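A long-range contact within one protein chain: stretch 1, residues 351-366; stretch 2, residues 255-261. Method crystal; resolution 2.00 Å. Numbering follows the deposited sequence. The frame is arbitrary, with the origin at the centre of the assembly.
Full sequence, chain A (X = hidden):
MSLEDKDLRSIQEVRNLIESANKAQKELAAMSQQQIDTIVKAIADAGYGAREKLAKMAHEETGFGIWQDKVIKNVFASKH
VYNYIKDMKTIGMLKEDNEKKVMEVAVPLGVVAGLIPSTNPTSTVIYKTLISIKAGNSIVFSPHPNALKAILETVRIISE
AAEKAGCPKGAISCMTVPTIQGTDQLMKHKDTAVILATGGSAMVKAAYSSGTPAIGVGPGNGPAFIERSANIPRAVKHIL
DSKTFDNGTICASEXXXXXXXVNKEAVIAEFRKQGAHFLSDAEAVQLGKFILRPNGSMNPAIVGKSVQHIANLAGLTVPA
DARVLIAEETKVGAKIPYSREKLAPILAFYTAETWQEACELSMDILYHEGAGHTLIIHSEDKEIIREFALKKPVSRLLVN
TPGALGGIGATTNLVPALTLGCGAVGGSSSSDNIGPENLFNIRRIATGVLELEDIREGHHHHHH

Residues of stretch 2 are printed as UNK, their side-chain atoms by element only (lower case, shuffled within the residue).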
# COMPACT_ATOMS: atom_id res chain seq x y z
N THR A 351 -12.91 -27.48 22.17
CA THR A 351 -14.34 -27.57 22.47
C THR A 351 -14.82 -26.32 23.21
O THR A 351 -14.26 -25.93 24.24
CB THR A 351 -14.66 -28.84 23.28
OG1 THR A 351 -14.07 -29.98 22.64
CG2 THR A 351 -16.18 -29.05 23.40
N ALA A 352 -15.83 -25.68 22.64
CA ALA A 352 -16.51 -24.51 23.19
C ALA A 352 -17.96 -24.90 23.47
O ALA A 352 -18.41 -25.95 22.99
CB ALA A 352 -16.45 -23.37 22.19
N GLU A 353 -18.71 -24.08 24.23
CA GLU A 353 -20.09 -24.43 24.56
C GLU A 353 -21.07 -23.85 23.54
O GLU A 353 -22.03 -24.52 23.16
CB GLU A 353 -20.50 -24.00 25.98
CG GLU A 353 -19.55 -24.37 27.12
CD GLU A 353 -19.06 -25.81 27.07
OE1 GLU A 353 -19.91 -26.73 26.99
OE2 GLU A 353 -17.83 -26.01 27.12
N THR A 354 -20.81 -22.62 23.11
CA THR A 354 -21.71 -21.86 22.23
C THR A 354 -20.94 -21.33 21.01
O THR A 354 -19.71 -21.40 20.97
CB THR A 354 -22.33 -20.65 22.99
OG1 THR A 354 -21.27 -19.79 23.43
CG2 THR A 354 -23.16 -21.11 24.21
N TRP A 355 -21.64 -20.79 20.03
CA TRP A 355 -20.96 -20.08 18.93
C TRP A 355 -20.26 -18.79 19.40
O TRP A 355 -19.26 -18.39 18.83
CB TRP A 355 -21.87 -19.78 17.74
CG TRP A 355 -22.94 -18.70 17.94
CD1 TRP A 355 -24.24 -18.90 18.28
CD2 TRP A 355 -22.79 -17.28 17.73
NE1 TRP A 355 -24.92 -17.70 18.32
CE2 TRP A 355 -24.05 -16.69 18.00
CE3 TRP A 355 -21.72 -16.46 17.37
CZ2 TRP A 355 -24.26 -15.31 17.91
CZ3 TRP A 355 -21.94 -15.08 17.29
CH2 TRP A 355 -23.19 -14.53 17.56
N GLN A 356 -20.83 -18.17 20.44
CA GLN A 356 -20.28 -16.96 21.03
C GLN A 356 -18.90 -17.29 21.63
O GLN A 356 -17.94 -16.55 21.40
CB GLN A 356 -21.25 -16.38 22.06
CG GLN A 356 -22.57 -15.81 21.49
CD GLN A 356 -23.74 -16.79 21.52
OE1 GLN A 356 -23.56 -18.01 21.47
NE2 GLN A 356 -24.95 -16.26 21.58
N GLU A 357 -18.81 -18.42 22.32
CA GLU A 357 -17.54 -18.86 22.93
C GLU A 357 -16.53 -19.25 21.86
O GLU A 357 -15.35 -18.98 21.99
CB GLU A 357 -17.76 -20.01 23.92
CG GLU A 357 -16.58 -20.18 24.88
CD GLU A 357 -16.60 -21.48 25.67
OE1 GLU A 357 -15.61 -21.76 26.37
OE2 GLU A 357 -17.60 -22.21 25.60
N ALA A 358 -17.03 -19.86 20.79
CA ALA A 358 -16.23 -20.27 19.65
C ALA A 358 -15.59 -19.05 18.95
O ALA A 358 -14.41 -19.08 18.58
CB ALA A 358 -17.08 -21.04 18.70
N CYS A 359 -16.40 -18.00 18.78
CA CYS A 359 -15.95 -16.69 18.33
C CYS A 359 -14.84 -16.10 19.22
O CYS A 359 -13.80 -15.72 18.71
CB CYS A 359 -17.15 -15.74 18.28
SG CYS A 359 -16.77 -13.97 18.32
N GLU A 360 -15.09 -16.03 20.53
CA GLU A 360 -14.15 -15.47 21.51
C GLU A 360 -12.84 -16.24 21.53
O GLU A 360 -11.74 -15.65 21.60
CB GLU A 360 -14.77 -15.48 22.92
CG GLU A 360 -15.93 -14.48 23.13
CD GLU A 360 -15.48 -13.03 23.10
OE1 GLU A 360 -14.39 -12.70 23.63
OE2 GLU A 360 -16.23 -12.19 22.56
N LEU A 361 -12.97 -17.57 21.47
CA LEU A 361 -11.81 -18.43 21.38
C LEU A 361 -11.06 -18.17 20.08
O LEU A 361 -9.84 -18.02 20.11
CB LEU A 361 -12.20 -19.90 21.50
CG LEU A 361 -11.10 -20.93 21.20
CD1 LEU A 361 -9.96 -20.88 22.20
CD2 LEU A 361 -11.72 -22.29 21.19
N SER A 362 -11.78 -18.09 18.97
CA SER A 362 -11.16 -17.87 17.65
C SER A 362 -10.38 -16.55 17.62
O SER A 362 -9.23 -16.52 17.17
CB SER A 362 -12.19 -17.88 16.54
OG SER A 362 -12.80 -19.15 16.41
N MET A 363 -10.98 -15.48 18.13
CA MET A 363 -10.31 -14.17 18.28
C MET A 363 -9.04 -14.26 19.13
O MET A 363 -8.01 -13.69 18.76
CB MET A 363 -11.27 -13.09 18.85
CG MET A 363 -12.46 -12.76 17.96
SD MET A 363 -13.52 -11.37 18.49
CE MET A 363 -13.97 -11.87 20.13
N ASP A 364 -9.11 -15.00 20.24
CA ASP A 364 -7.97 -15.24 21.15
C ASP A 364 -6.80 -15.97 20.48
O ASP A 364 -5.63 -15.61 20.67
CB ASP A 364 -8.43 -16.02 22.40
CG ASP A 364 -7.52 -15.81 23.61
OD1 ASP A 364 -6.74 -14.83 23.62
OD2 ASP A 364 -7.59 -16.61 24.57
N ILE A 365 -7.14 -16.99 19.70
CA ILE A 365 -6.20 -17.72 18.84
C ILE A 365 -5.54 -16.75 17.88
O ILE A 365 -4.31 -16.63 17.86
CB ILE A 365 -6.90 -18.84 18.00
CG1 ILE A 365 -7.26 -20.05 18.87
CG2 ILE A 365 -6.03 -19.31 16.85
CD1 ILE A 365 -8.26 -20.98 18.20
N LEU A 366 -6.36 -16.05 17.11
CA LEU A 366 -5.88 -15.17 16.05
C LEU A 366 -5.05 -14.00 16.58
O LEU A 366 -4.02 -13.68 16.00
CB LEU A 366 -7.04 -14.68 15.18
CG LEU A 366 -7.71 -15.74 14.28
CD1 LEU A 366 -9.04 -15.23 13.81
CD2 LEU A 366 -6.82 -16.13 13.10
N UNK A 255 -5.61 -24.83 11.08
CA UNK A 255 -4.62 -25.15 12.10
C UNK A 255 -5.24 -25.70 13.38
O UNK A 255 -4.59 -26.36 14.20
c UNK A 255 -1.74 -24.65 10.99
o UNK A 255 -1.34 -25.34 11.93
c UNK A 255 -2.80 -23.58 11.22
c UNK A 255 -3.73 -23.93 12.38
n UNK A 255 -1.29 -24.80 9.74
N UNK A 256 -6.53 -25.44 13.54
CA UNK A 256 -7.31 -25.99 14.63
C UNK A 256 -8.73 -26.29 14.16
O UNK A 256 -9.19 -25.72 13.15
c UNK A 256 -7.32 -25.06 15.86
o UNK A 256 -7.89 -23.80 15.58
N UNK A 257 -9.38 -27.21 14.87
CA UNK A 257 -10.81 -27.44 14.74
C UNK A 257 -11.47 -26.98 16.04
O UNK A 257 -11.05 -27.34 17.13
c UNK A 257 -11.17 -28.92 14.40
c UNK A 257 -10.45 -29.40 13.14
c UNK A 257 -12.68 -29.07 14.20
N UNK A 258 -12.50 -26.16 15.92
CA UNK A 258 -13.28 -25.71 17.05
C UNK A 258 -14.69 -26.29 16.84
O UNK A 258 -15.25 -26.13 15.78
c UNK A 258 -13.34 -24.15 17.13
c UNK A 258 -14.21 -23.70 18.31
c UNK A 258 -11.91 -23.56 17.26
N UNK A 259 -15.22 -26.99 17.85
CA UNK A 259 -16.57 -27.56 17.79
C UNK A 259 -17.34 -27.14 19.03
O UNK A 259 -16.74 -26.85 20.06
c UNK A 259 -16.16 -29.74 19.06
c UNK A 259 -15.62 -29.64 16.66
c UNK A 259 -16.56 -29.15 17.73
N UNK A 260 -18.67 -27.11 18.91
CA UNK A 260 -19.54 -26.97 20.08
C UNK A 260 -19.67 -28.33 20.77
O UNK A 260 -19.55 -29.37 20.12
o UNK A 260 -22.97 -23.74 18.96
c UNK A 260 -22.11 -24.50 18.50
c UNK A 260 -20.94 -24.92 19.38
o UNK A 260 -22.16 -24.94 17.33
c UNK A 260 -20.92 -26.42 19.68
N UNK A 261 -19.90 -28.31 22.08
CA UNK A 261 -19.96 -29.54 22.89
C UNK A 261 -21.02 -30.53 22.41
O UNK A 261 -20.76 -31.74 22.39
n UNK A 261 -17.52 -30.89 27.66
c UNK A 261 -20.09 -30.09 26.75
c UNK A 261 -20.20 -29.23 24.38
n UNK A 261 -16.82 -28.71 27.66
c UNK A 261 -17.77 -29.60 27.45
n UNK A 261 -18.97 -29.20 27.03
c UNK A 261 -20.14 -30.47 25.28
O HOH W 1 -24.69 -21.66 20.54

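Position 255 carries three carbons in a row, the third bearing one oxygen and one nitrogen: an unbranched amide, with no atom near stretch 1. Both polar ends find hydrogen bonds elsewhere in the structure. This is Gln255.

Position 256 has one carbon and one oxygen. The side chain points toward the helix, and its oxygen lies 3.9 Å from CD1 of Ile365. It is Ser256.

At position 257 one carbon carries two more, a branch at CB without polar atoms. The side chain is out of reach of stretch 1. The three carbons make it Val257.

Position 258 repeats that branched set, now aimed toward the helix. One carbon carries two more, and one of those tips lies against Ala358, Leu361 and Ala352, all apolar: Val258. Its CG1 sits 3.9 Å from CB of Ala358, 4.1 Å from CD2 of Leu361 and 4.5 Å from CB of Ala352.

Position 259 has the same three carbons, one bearing two others, but shares the sheet face of Thr351, its parallel bridge partner. A tip carbon lies near Thr351 OG1. This is Val259, with CG2 4.2 Å from Thr351 OG1. Its backbone O accepts a nearly straight hydrogen bond from Ala352 N at 3.0 Å.

Position 260 shows three carbons in line, the third holding two oxygens, a carboxylate. It pairs with Ala352 across the sheet, and its end reaches the start of the helix, one oxygen near Trp355 N: Glu260. Its OE2 stays 3.4 Å from Trp355 N, and a water closes the gap, donating to OE2 at 3.1 Å and accepting from Trp355 N at 3.2 Å.

Position 261 has three carbons, a nitrogen, then a carbon with two more nitrogens, a guanidinium whose nitrogens meet the carboxylate of Glu353: Arg261. Its NE gives a 2.6 Å hydrogen bond to Glu353 OE1 and its NH2 one of 2.9 Å to Glu353 OE2, a two-pronged salt bridge. Thr351 CG2 covers one face of the group, while OE1 meets its edge. Arg261 N adds a weak bond to Ala352 O at 2.9 Å.

The contact works in two layers. Parallel pairing of Thr351 with Val259 and Ala352 with Glu260 sets the register, and the chain then turns into a helix, capped by Thr354 OG1 accepting from Glu357 N at 3.0 Å, that runs back nearly antiparallel over the strand. The axes approach to 8.6 Å, and Ala358, Leu361 and Ile365 point toward the strand, with Val258 as the apolar anchor; the salt bridge of Glu353 and Arg261 lies between two exposed residues, while the carboxylate of Glu260 is buried.

Stretch 2 (255-261) QSVVVER
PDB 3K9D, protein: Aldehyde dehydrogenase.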